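Local coordinates for protein iron Super-Oxide Dismutase (Plasmodium knowlesi, PDB 2AWP) that probably converts superoxide radicals to hydrogen peroxide and oxygen at an iron centre, as an iron/manganese-family superoxide dismutase, at residues 25-30 and 75-80; 33-38 and 65-70; 51-56 and 69-74; 155-160 and 177-182. One frame throughout, in Å; residues are numbered along the deposited sequence.

Contact 1: 25-30 and 75-80; sequences NFHYNK and SFYWDS
His-27 and Tyr-28 of one helix meet Tyr-77 and Trp-78 of another through four rings, all buried. The six-membered ring of Trp-78 turns its edge to the face of His-27 in an edge-to-face pair, with centroids 4.9 Å apart and planes at 72°; the nearest atoms are Trp-78 CH2 and His-27 ND1, at 3.5 Å. Tyr-28 repeats the theme with the roles exchanged. Its edge addresses the face of the five-membered ring of Trp-78 off-centre, and Tyr-28 CD1 comes within 3.6 Å of Trp-78 NE1. The indole is thus wedged between two successive residues of helix 21-43. Tyr-77 meets the far end of the imidazole obliquely, its CE2 lying 3.5 Å from His-27 CE1.

The polar atoms of the cluster are tied in turn. A water in the plane of both rings joins His-27 ND1, at 2.6 Å, to Tyr-77 OH, at 2.9 Å, and the same hydroxyl bonds to Tyr-175. Trp-78 NE1 hydrogen-bonds His-32 ND1, four residues after Tyr-28 on helix 21-43, while Tyr-28 OH reaches the backbone oxygen of Pro-6. His-27 CG lies trans to the main-chain nitrogen (chi1 -157°), which sets the imidazole toward Trp-78 and Tyr-77. The axes of the short segments 25-30 and 75-79 come no closer than 12.0 Å, a spacing that leaves the contact to large rings. The cluster joins His-27, which with His-74, Asp-158 and His-162 probably binds the iron, to the aromatic side chains packed around it, at the metal site of an iron/manganese superoxide dismutase.

Contact 2: 33-38 and 65-70; sequences AGYVNK and FNNAAQ
Tyr-35 and Gln-70 form a mixed contact, a CH-pi interaction and a hydrogen bond between the same two side chains, where helices 21-43 and 62-79 of the alpha-hairpin domain cross. The axes of segments 33-38 and 65-70 approach to 8.5 Å at a signed crossing angle of -133°, and the tightest backbone pair is Tyr-35 CA with Asn-67 CA, 5.0 Å apart.

Gln-70 CB stands almost exactly above the middle of the phenol ring, 3.4 Å from its centroid and 4° off the normal. From there the side chain bends at its second torsion, so that it curls along the ring toward the hydroxyl instead of running off the face. Its NE2 donates to Tyr-35 OH over 3.0 Å, nearly straight at 166°, with the oxygen close to the amide plane. The amide itself stands steeply to the ring. Asn-67 closes another side: its OD1 lies at the ring edge, 3.4 Å from Tyr-35 CD1, and equally near Lys-38 CG, whose aliphatic part covers the amide before the chain turns away. Asn-67 ND2 binds the backbone oxygen of Ala-63, in its own helix.

Gln-70 OE1 accepts from Trp-123 and Asn-73, and Phe-119 of the second subunit packs on Tyr-35 and Gln-70. With both ends of the amide engaged, its flip is well determined, NE2 toward the tyrosine. The phenol oxygen serves as acceptor in this bond, and the pair, close to His-74 and His-162, is consistent with a place in the second-shell hydrogen-bond network beside the probable iron site.

Contact 3: 51-56 and 69-74; sequences KSLVEI and AQIWNH
Leu-53, the first residue of helix 53-59, pushes its forked end against the ridge formed by Ile-71 and Trp-72. The two methyls share the work. CD2 settles into the notch between the neighbours, 3.6 Å from Ile-71 CG2 and 3.9 Å from Trp-72 CB, near the plane of the indole and at its edge. CD1 leans to the other side, against Ile-71 CD1 at 3.8 Å. A chi1 of -179° holds the leucine fork extended into this hollow. Val-54 supplies a second, smaller bump: its CG2 abuts the pyrrole part of Trp-72 obliquely, 3.6 Å from NE1. The tryptophan is therefore touched at its base by one residue and at its nitrogen end by the next.

The join is made by apolar van der Waals packing, and the hydrogen bonds described here stay within each segment. Ser-52 and Glu-55 start the short helix with a capping box, in which Ser-52 OG accepts from Glu-55 N at 3.1 Å and Glu-55 OE1 accepts from Ser-52 N at 3.0 Å. On the other helix, His-74 ND1 donates to Gln-70 O over 2.6 Å from above the carbonyl plane, opposite His-74 N, which helps to set the ring of a probable iron ligand.

Leu-39 of helix 21-43 touches both Leu-53 and Ile-71, while Trp-72 stacks on Phe-76. The result is apolar packing of a capped short helix against the second long helix of the superoxide dismutase alpha-hairpin domain.

Contact 4: 155-160 and 177-182; sequences LTCDIW and KAWWNL
A cysteine sulfur seated squarely over the five-membered ring of an indole is the striking feature here: Cys-157 SG lies 3.7 Å from the centroid of that ring of Trp-179, only 3° off the normal. Cys-157 CB lies 4.1 Å from the centroid of the six-membered ring of Trp-179, over the face but off its centre, in a CH-pi contact, so one short side chain spans both rings. The cysteine's extended chi1 (-175°) swings the sulfur over the five-membered ring, while CB stays above the six-membered one.

A water completes the join. It donates to Thr-156 O at 2.6 Å and accepts from Trp-179 NE1 at 2.9 Å, lying in the indole plane; it bridges the two polar atoms in place of a direct bond. Thr-156 O also comes within 3.6 Å of Trp-179 CZ2.

The next residue, Asp-158, is a probable iron ligand and forms an Asx turn, its OD1 accepting from Trp-160 N. Thr-156 OG1 turns to Gly-124 O on the adjacent strand. The contact thus packs edge strand 151-158 of the three-stranded antiparallel sheet against Trp-179 of helix 172-179, while Phe-76 of helix 62-79 meets Thr-156 and Tyr-175 of helix 172-179 touches Cys-157.

From the N terminus, helix 21-43 supplies the first segments of contacts 1 and 2, and helix 62-79 returns to close both, contact 2 nested inside the loop of contact 1. Contact 3, opened by the intervening helix 53-59, also lies within that loop and ends on the same run of helix 62-79 as contact 2, sharing Ala-69 and Gln-70. Contact 4 follows in series, closing a 16-residue connection within the C-terminal domain. The two domains meet at the probable iron site: His-27 of contact 1, His-74 of contact 3 and Asp-158 of contact 4 converge there, and Ser-80 OG probably hydrogen-bonds Thr-156 N, joining contacts 1 and 4.

Contact 1: 25-30 and 75-80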
# COMPACT_ATOMS: atom_id res chain seq x y z
N ASN A 25 1.02 15.34 -10.68
CA ASN A 25 1.39 14.74 -11.98
C ASN A 25 1.37 13.20 -11.96
O ASN A 25 0.64 12.57 -12.74
CB ASN A 25 2.73 15.30 -12.53
CG ASN A 25 2.89 15.06 -14.04
OD1 ASN A 25 1.90 14.87 -14.76
ND2 ASN A 25 4.14 15.08 -14.52
N PHE A 26 2.12 12.59 -11.06
CA PHE A 26 2.10 11.11 -10.96
C PHE A 26 0.75 10.53 -10.51
O PHE A 26 0.22 9.58 -11.10
CB PHE A 26 3.27 10.61 -10.08
CG PHE A 26 4.63 10.72 -10.72
CD1 PHE A 26 5.09 9.74 -11.58
CD2 PHE A 26 5.43 11.85 -10.50
CE1 PHE A 26 6.34 9.85 -12.22
CE2 PHE A 26 6.70 11.98 -11.14
CZ PHE A 26 7.16 10.97 -12.00
N HIS A 27 0.17 11.14 -9.48
CA HIS A 27 -1.01 10.62 -8.82
C HIS A 27 -2.20 10.69 -9.77
O HIS A 27 -2.89 9.68 -9.98
CB HIS A 27 -1.25 11.41 -7.54
CG HIS A 27 -2.07 10.69 -6.51
ND1 HIS A 27 -2.23 11.18 -5.24
CD2 HIS A 27 -2.75 9.52 -6.55
CE1 HIS A 27 -3.00 10.37 -4.54
NE2 HIS A 27 -3.34 9.37 -5.31
N TYR A 28 -2.39 11.85 -10.40
CA TYR A 28 -3.51 12.02 -11.35
C TYR A 28 -3.24 11.47 -12.76
O TYR A 28 -4.01 10.68 -13.28
CB TYR A 28 -3.95 13.49 -11.41
CG TYR A 28 -5.09 13.75 -12.38
CD1 TYR A 28 -6.38 13.32 -12.08
CD2 TYR A 28 -4.85 14.39 -13.61
CE1 TYR A 28 -7.47 13.56 -12.98
CE2 TYR A 28 -5.91 14.63 -14.52
CZ TYR A 28 -7.21 14.22 -14.19
OH TYR A 28 -8.27 14.45 -15.07
N ASN A 29 -2.13 11.89 -13.37
CA ASN A 29 -1.85 11.52 -14.77
C ASN A 29 -1.29 10.11 -14.94
O ASN A 29 -1.41 9.53 -16.02
CB ASN A 29 -0.92 12.57 -15.44
CG ASN A 29 -1.62 13.91 -15.70
OD1 ASN A 29 -2.75 13.97 -16.22
ND2 ASN A 29 -0.94 15.00 -15.34
N LYS A 30 -0.70 9.54 -13.89
CA LYS A 30 -0.22 8.16 -13.96
C LYS A 30 -1.13 7.14 -13.24
O LYS A 30 -1.74 6.30 -13.89
CB LYS A 30 1.24 8.08 -13.50
CG LYS A 30 2.20 9.02 -14.22
CD LYS A 30 2.24 8.79 -15.76
CE LYS A 30 2.62 10.12 -16.46
NZ LYS A 30 2.87 9.95 -17.93
N SER A 75 -11.37 10.41 -7.78
CA SER A 75 -12.15 11.58 -8.15
C SER A 75 -12.75 12.29 -6.94
O SER A 75 -12.72 13.52 -6.86
CB SER A 75 -13.21 11.20 -9.17
OG SER A 75 -12.57 10.99 -10.41
N PHE A 76 -13.26 11.51 -6.00
CA PHE A 76 -13.78 12.00 -4.72
C PHE A 76 -12.66 12.66 -3.89
O PHE A 76 -12.89 13.66 -3.22
CB PHE A 76 -14.45 10.85 -3.96
CG PHE A 76 -15.46 11.31 -2.91
CD1 PHE A 76 -16.75 11.68 -3.29
CD2 PHE A 76 -15.12 11.37 -1.56
CE1 PHE A 76 -17.69 12.09 -2.35
CE2 PHE A 76 -16.05 11.77 -0.61
CZ PHE A 76 -17.34 12.14 -1.01
N TYR A 77 -11.46 12.10 -3.93
CA TYR A 77 -10.28 12.65 -3.30
C TYR A 77 -9.88 14.03 -3.87
O TYR A 77 -9.67 14.98 -3.12
CB TYR A 77 -9.13 11.65 -3.42
CG TYR A 77 -7.76 12.10 -2.95
CD1 TYR A 77 -7.52 12.38 -1.60
CD2 TYR A 77 -6.69 12.19 -3.85
CE1 TYR A 77 -6.25 12.77 -1.16
CE2 TYR A 77 -5.41 12.58 -3.43
CZ TYR A 77 -5.19 12.86 -2.08
OH TYR A 77 -3.93 13.23 -1.63
N TRP A 78 -9.80 14.13 -5.19
CA TRP A 78 -9.44 15.40 -5.85
C TRP A 78 -10.48 16.49 -5.53
O TRP A 78 -10.10 17.62 -5.21
CB TRP A 78 -9.29 15.21 -7.38
CG TRP A 78 -8.19 14.23 -7.74
CD1 TRP A 78 -8.29 13.14 -8.54
CD2 TRP A 78 -6.84 14.25 -7.27
NE1 TRP A 78 -7.09 12.47 -8.61
CE2 TRP A 78 -6.18 13.14 -7.83
CE3 TRP A 78 -6.12 15.10 -6.41
CZ2 TRP A 78 -4.83 12.85 -7.56
CZ3 TRP A 78 -4.78 14.83 -6.16
CH2 TRP A 78 -4.15 13.71 -6.72
N ASP A 79 -11.76 16.13 -5.63
CA ASP A 79 -12.89 17.03 -5.33
C ASP A 79 -13.01 17.41 -3.86
O ASP A 79 -13.58 18.47 -3.52
CB ASP A 79 -14.21 16.44 -5.86
CG ASP A 79 -14.19 16.26 -7.35
OD1 ASP A 79 -13.19 16.67 -8.00
OD2 ASP A 79 -15.19 15.70 -7.88
N SER A 80 -12.44 16.57 -2.99
CA SER A 80 -12.35 16.85 -1.55
C SER A 80 -11.30 17.89 -1.18
O SER A 80 -11.17 18.25 0.00
CB SER A 80 -12.04 15.56 -0.76
OG SER A 80 -13.15 14.68 -0.75
O HOH W 1 -1.70 13.01 -3.48

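Contact 2: 33-38 and 65-70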
# COMPACT_ATOMS: atom_id res chain seq x y z
N ALA A 33 -5.22 7.98 -14.03
CA ALA A 33 -5.43 7.70 -15.46
C ALA A 33 -5.31 6.21 -15.75
O ALA A 33 -6.10 5.64 -16.53
CB ALA A 33 -4.43 8.50 -16.30
N GLY A 34 -4.31 5.58 -15.12
CA GLY A 34 -4.04 4.16 -15.20
C GLY A 34 -5.18 3.25 -14.78
O GLY A 34 -5.38 2.19 -15.41
N TYR A 35 -5.90 3.61 -13.71
CA TYR A 35 -7.07 2.84 -13.28
C TYR A 35 -8.22 2.92 -14.30
O TYR A 35 -8.90 1.93 -14.53
CB TYR A 35 -7.60 3.33 -11.95
CG TYR A 35 -6.68 3.12 -10.75
CD1 TYR A 35 -6.29 1.84 -10.36
CD2 TYR A 35 -6.29 4.20 -9.97
CE1 TYR A 35 -5.47 1.63 -9.24
CE2 TYR A 35 -5.46 4.03 -8.83
CZ TYR A 35 -5.07 2.74 -8.47
OH TYR A 35 -4.27 2.57 -7.35
N VAL A 36 -8.44 4.11 -14.87
CA VAL A 36 -9.39 4.29 -15.99
C VAL A 36 -9.01 3.42 -17.20
O VAL A 36 -9.85 2.66 -17.68
CB VAL A 36 -9.55 5.77 -16.39
CG1 VAL A 36 -10.41 5.94 -17.65
CG2 VAL A 36 -10.16 6.60 -15.26
N ASN A 37 -7.77 3.51 -17.68
CA ASN A 37 -7.32 2.74 -18.83
C ASN A 37 -7.45 1.26 -18.54
O ASN A 37 -7.94 0.50 -19.39
CB ASN A 37 -5.89 3.14 -19.26
CG ASN A 37 -5.77 4.63 -19.55
OD1 ASN A 37 -6.78 5.27 -19.86
ND2 ASN A 37 -4.57 5.20 -19.42
N LYS A 38 -7.10 0.87 -17.32
CA LYS A 38 -7.16 -0.53 -16.97
C LYS A 38 -8.60 -1.04 -16.92
O LYS A 38 -8.89 -2.11 -17.45
CB LYS A 38 -6.39 -0.82 -15.68
CG LYS A 38 -6.47 -2.29 -15.25
CD LYS A 38 -5.13 -3.00 -15.36
CE LYS A 38 -4.89 -3.61 -16.75
NZ LYS A 38 -5.52 -4.97 -16.92
N PHE A 65 -13.44 -4.48 -9.72
CA PHE A 65 -13.77 -3.67 -8.56
C PHE A 65 -12.60 -2.77 -8.17
O PHE A 65 -12.78 -1.56 -7.97
CB PHE A 65 -14.20 -4.51 -7.35
CG PHE A 65 -14.39 -3.68 -6.10
CD1 PHE A 65 -15.58 -2.96 -5.91
CD2 PHE A 65 -13.36 -3.56 -5.17
CE1 PHE A 65 -15.73 -2.16 -4.78
CE2 PHE A 65 -13.51 -2.78 -4.03
CZ PHE A 65 -14.68 -2.08 -3.83
N ASN A 66 -11.42 -3.37 -8.07
CA ASN A 66 -10.25 -2.62 -7.63
C ASN A 66 -10.04 -1.37 -8.49
O ASN A 66 -9.89 -0.27 -7.97
CB ASN A 66 -9.00 -3.51 -7.65
CG ASN A 66 -8.98 -4.53 -6.51
OD1 ASN A 66 -9.70 -4.42 -5.52
ND2 ASN A 66 -8.14 -5.53 -6.67
N ASN A 67 -10.07 -1.55 -9.82
CA ASN A 67 -9.93 -0.43 -10.73
C ASN A 67 -11.09 0.56 -10.70
O ASN A 67 -10.86 1.75 -10.55
CB ASN A 67 -9.62 -0.89 -12.15
CG ASN A 67 -8.24 -1.44 -12.26
OD1 ASN A 67 -7.26 -0.67 -12.37
ND2 ASN A 67 -8.12 -2.78 -12.13
N ALA A 68 -12.32 0.06 -10.83
CA ALA A 68 -13.53 0.92 -10.71
C ALA A 68 -13.56 1.74 -9.41
O ALA A 68 -13.80 2.94 -9.43
CB ALA A 68 -14.78 0.07 -10.81
N ALA A 69 -13.36 1.08 -8.28
CA ALA A 69 -13.44 1.79 -6.98
C ALA A 69 -12.30 2.80 -6.86
O ALA A 69 -12.51 3.92 -6.40
CB ALA A 69 -13.42 0.79 -5.84
N GLN A 70 -11.09 2.44 -7.31
CA GLN A 70 -10.03 3.43 -7.31
C GLN A 70 -10.32 4.66 -8.18
O GLN A 70 -9.97 5.78 -7.79
CB GLN A 70 -8.67 2.82 -7.67
CG GLN A 70 -8.09 1.93 -6.57
CD GLN A 70 -7.69 2.67 -5.33
OE1 GLN A 70 -8.53 2.98 -4.49
NE2 GLN A 70 -6.37 2.91 -5.18

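Contact 3: 51-56 and 69-74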
# COMPACT_ATOMS: atom_id res chain seq x y z
N LYS A 51 -22.43 -0.41 -17.95
CA LYS A 51 -22.78 0.12 -16.64
C LYS A 51 -21.99 1.37 -16.34
O LYS A 51 -20.89 1.57 -16.88
CB LYS A 51 -22.54 -0.94 -15.57
CG LYS A 51 -23.56 -2.07 -15.62
CD LYS A 51 -23.13 -3.28 -14.80
CE LYS A 51 -24.06 -4.45 -15.06
NZ LYS A 51 -25.36 -4.23 -14.35
N SER A 52 -22.52 2.21 -15.46
CA SER A 52 -21.82 3.38 -15.02
C SER A 52 -20.68 2.97 -14.08
O SER A 52 -20.65 1.83 -13.58
CB SER A 52 -22.77 4.33 -14.30
OG SER A 52 -23.16 3.77 -13.05
N LEU A 53 -19.76 3.90 -13.82
CA LEU A 53 -18.68 3.63 -12.89
C LEU A 53 -19.22 3.21 -11.53
O LEU A 53 -18.72 2.25 -10.92
CB LEU A 53 -17.77 4.85 -12.75
CG LEU A 53 -16.56 4.72 -11.80
CD1 LEU A 53 -15.53 3.80 -12.38
CD2 LEU A 53 -15.92 6.05 -11.51
N VAL A 54 -20.21 3.96 -11.04
CA VAL A 54 -20.82 3.67 -9.75
C VAL A 54 -21.48 2.28 -9.70
O VAL A 54 -21.30 1.53 -8.74
CB VAL A 54 -21.80 4.79 -9.35
CG1 VAL A 54 -22.79 4.32 -8.31
CG2 VAL A 54 -21.01 5.96 -8.85
N GLU A 55 -22.21 1.93 -10.75
CA GLU A 55 -22.82 0.62 -10.85
C GLU A 55 -21.77 -0.49 -10.88
O GLU A 55 -21.90 -1.49 -10.18
CB GLU A 55 -23.74 0.54 -12.07
CG GLU A 55 -24.92 1.46 -11.91
CD GLU A 55 -25.70 1.62 -13.20
OE1 GLU A 55 -25.12 1.42 -14.28
OE2 GLU A 55 -26.90 1.95 -13.11
N ILE A 56 -20.70 -0.29 -11.65
CA ILE A 56 -19.60 -1.26 -11.71
C ILE A 56 -19.02 -1.48 -10.31
O ILE A 56 -18.92 -2.63 -9.86
CB ILE A 56 -18.49 -0.87 -12.73
CG1 ILE A 56 -19.05 -0.94 -14.16
CG2 ILE A 56 -17.32 -1.87 -12.65
CD1 ILE A 56 -18.27 -0.12 -15.17
N ALA A 69 -13.36 1.08 -8.28
CA ALA A 69 -13.44 1.79 -6.98
C ALA A 69 -12.30 2.80 -6.86
O ALA A 69 -12.51 3.92 -6.40
CB ALA A 69 -13.42 0.79 -5.84
N GLN A 70 -11.09 2.44 -7.31
CA GLN A 70 -10.03 3.43 -7.31
C GLN A 70 -10.32 4.66 -8.18
O GLN A 70 -9.97 5.78 -7.79
CB GLN A 70 -8.67 2.82 -7.67
CG GLN A 70 -8.09 1.93 -6.57
CD GLN A 70 -7.69 2.67 -5.33
OE1 GLN A 70 -8.53 2.98 -4.49
NE2 GLN A 70 -6.37 2.91 -5.18
N ILE A 71 -10.90 4.47 -9.36
CA ILE A 71 -11.25 5.65 -10.17
C ILE A 71 -12.18 6.56 -9.35
O ILE A 71 -11.98 7.76 -9.30
CB ILE A 71 -11.96 5.30 -11.47
CG1 ILE A 71 -11.05 4.49 -12.40
CG2 ILE A 71 -12.43 6.62 -12.19
CD1 ILE A 71 -11.86 3.60 -13.34
N TRP A 72 -13.21 5.97 -8.76
CA TRP A 72 -14.24 6.73 -8.04
C TRP A 72 -13.62 7.40 -6.79
O TRP A 72 -13.82 8.62 -6.52
CB TRP A 72 -15.41 5.82 -7.66
CG TRP A 72 -16.61 6.60 -7.10
CD1 TRP A 72 -17.72 7.00 -7.79
CD2 TRP A 72 -16.77 7.08 -5.75
NE1 TRP A 72 -18.57 7.72 -6.95
CE2 TRP A 72 -18.01 7.78 -5.70
CE3 TRP A 72 -15.99 6.99 -4.58
CZ2 TRP A 72 -18.48 8.38 -4.51
CZ3 TRP A 72 -16.46 7.60 -3.41
CH2 TRP A 72 -17.68 8.30 -3.39
N ASN A 73 -12.85 6.62 -6.05
CA ASN A 73 -12.20 7.13 -4.80
C ASN A 73 -11.29 8.30 -5.13
O ASN A 73 -11.18 9.25 -4.36
CB ASN A 73 -11.32 6.03 -4.19
CG ASN A 73 -12.10 4.85 -3.65
OD1 ASN A 73 -13.31 4.94 -3.41
ND2 ASN A 73 -11.41 3.74 -3.45
N HIS A 74 -10.56 8.21 -6.24
CA HIS A 74 -9.61 9.30 -6.56
C HIS A 74 -10.32 10.56 -6.99
O HIS A 74 -9.93 11.65 -6.62
CB HIS A 74 -8.61 8.85 -7.64
CG HIS A 74 -7.53 7.99 -7.09
ND1 HIS A 74 -7.69 6.64 -6.88
CD2 HIS A 74 -6.30 8.31 -6.61
CE1 HIS A 74 -6.58 6.15 -6.34
NE2 HIS A 74 -5.74 7.15 -6.17

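Contact 4: 155-160 and 177-182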
# COMPACT_ATOMS: atom_id res chain seq x y z
N LEU A 155 -16.23 13.37 2.56
CA LEU A 155 -14.86 13.72 2.19
C LEU A 155 -13.98 12.46 2.30
O LEU A 155 -14.27 11.57 3.09
CB LEU A 155 -14.27 14.77 3.14
CG LEU A 155 -14.79 16.20 3.20
CD1 LEU A 155 -14.28 16.93 4.45
CD2 LEU A 155 -14.44 16.97 1.92
N THR A 156 -12.90 12.41 1.51
CA THR A 156 -11.90 11.35 1.70
C THR A 156 -10.48 11.90 1.62
O THR A 156 -10.25 13.00 1.05
CB THR A 156 -12.06 10.19 0.68
OG1 THR A 156 -11.30 9.06 1.11
CG2 THR A 156 -11.60 10.61 -0.72
N CYS A 157 -9.56 11.13 2.22
CA CYS A 157 -8.12 11.36 2.19
C CYS A 157 -7.42 10.04 1.90
O CYS A 157 -7.59 9.02 2.59
CB CYS A 157 -7.59 12.01 3.49
SG CYS A 157 -5.78 12.43 3.38
N ASP A 158 -6.64 10.05 0.83
CA ASP A 158 -5.89 8.90 0.39
C ASP A 158 -4.65 8.77 1.22
O ASP A 158 -3.90 9.75 1.38
CB ASP A 158 -5.45 9.19 -1.03
CG ASP A 158 -4.86 8.02 -1.74
OD1 ASP A 158 -4.75 6.89 -1.23
OD2 ASP A 158 -4.48 8.28 -2.86
N ILE A 159 -4.43 7.58 1.78
CA ILE A 159 -3.17 7.35 2.46
C ILE A 159 -2.34 6.24 1.85
O ILE A 159 -1.34 5.84 2.44
CB ILE A 159 -3.31 7.21 4.01
CG1 ILE A 159 -4.36 6.17 4.43
CG2 ILE A 159 -3.57 8.60 4.65
CD1 ILE A 159 -3.84 4.78 4.32
N TRP A 160 -2.69 5.76 0.64
CA TRP A 160 -1.71 4.97 -0.14
C TRP A 160 -0.39 5.75 -0.15
O TRP A 160 -0.39 6.99 -0.23
CB TRP A 160 -2.14 4.75 -1.58
CG TRP A 160 -3.23 3.69 -1.83
CD1 TRP A 160 -4.49 3.67 -1.31
CD2 TRP A 160 -3.16 2.59 -2.74
NE1 TRP A 160 -5.20 2.60 -1.81
CE2 TRP A 160 -4.40 1.92 -2.69
CE3 TRP A 160 -2.14 2.05 -3.54
CZ2 TRP A 160 -4.66 0.75 -3.41
CZ3 TRP A 160 -2.39 0.91 -4.26
CH2 TRP A 160 -3.65 0.28 -4.23
N LYS A 177 -1.13 16.53 8.11
CA LYS A 177 -1.18 17.89 8.63
C LYS A 177 -1.32 18.93 7.50
O LYS A 177 -2.13 19.86 7.60
CB LYS A 177 0.08 18.15 9.48
CG LYS A 177 -0.02 19.34 10.42
CD LYS A 177 0.96 19.19 11.61
CE LYS A 177 0.30 18.52 12.81
NZ LYS A 177 -0.56 19.44 13.65
N ALA A 178 -0.54 18.77 6.43
CA ALA A 178 -0.60 19.66 5.28
C ALA A 178 -1.96 19.63 4.54
O ALA A 178 -2.43 20.63 3.97
CB ALA A 178 0.56 19.34 4.33
N TRP A 179 -2.58 18.45 4.56
CA TRP A 179 -3.85 18.18 3.89
C TRP A 179 -4.99 19.05 4.44
O TRP A 179 -5.89 19.44 3.69
CB TRP A 179 -4.18 16.70 4.02
CG TRP A 179 -5.47 16.31 3.34
CD1 TRP A 179 -5.64 15.99 2.02
CD2 TRP A 179 -6.76 16.20 3.95
NE1 TRP A 179 -6.96 15.68 1.77
CE2 TRP A 179 -7.67 15.80 2.94
CE3 TRP A 179 -7.24 16.40 5.26
CZ2 TRP A 179 -9.03 15.59 3.19
CZ3 TRP A 179 -8.59 16.18 5.51
CH2 TRP A 179 -9.47 15.80 4.47
N TRP A 180 -4.94 19.36 5.75
CA TRP A 180 -5.89 20.28 6.39
C TRP A 180 -5.95 21.67 5.72
O TRP A 180 -6.98 22.34 5.74
CB TRP A 180 -5.68 20.34 7.93
CG TRP A 180 -6.01 18.98 8.55
CD1 TRP A 180 -5.11 18.05 9.01
CD2 TRP A 180 -7.31 18.38 8.72
NE1 TRP A 180 -5.76 16.93 9.45
CE2 TRP A 180 -7.11 17.10 9.30
CE3 TRP A 180 -8.62 18.80 8.42
CZ2 TRP A 180 -8.19 16.23 9.62
CZ3 TRP A 180 -9.70 17.95 8.76
CH2 TRP A 180 -9.47 16.68 9.35
N ASN A 181 -4.86 22.06 5.04
CA ASN A 181 -4.84 23.32 4.27
C ASN A 181 -5.61 23.25 2.95
O ASN A 181 -5.81 24.27 2.30
CB ASN A 181 -3.40 23.72 3.97
CG ASN A 181 -2.59 23.96 5.22
OD1 ASN A 181 -2.86 24.89 5.96
ND2 ASN A 181 -1.59 23.13 5.46
N LEU A 182 -6.02 22.06 2.56
CA LEU A 182 -6.61 21.80 1.23
C LEU A 182 -8.07 21.34 1.25
O LEU A 182 -8.77 21.47 0.24
CB LEU A 182 -5.78 20.72 0.52
CG LEU A 182 -4.28 20.97 0.30
CD1 LEU A 182 -3.67 19.69 -0.33
CD2 LEU A 182 -4.02 22.22 -0.59
O HOH W 2 -8.87 14.85 -0.25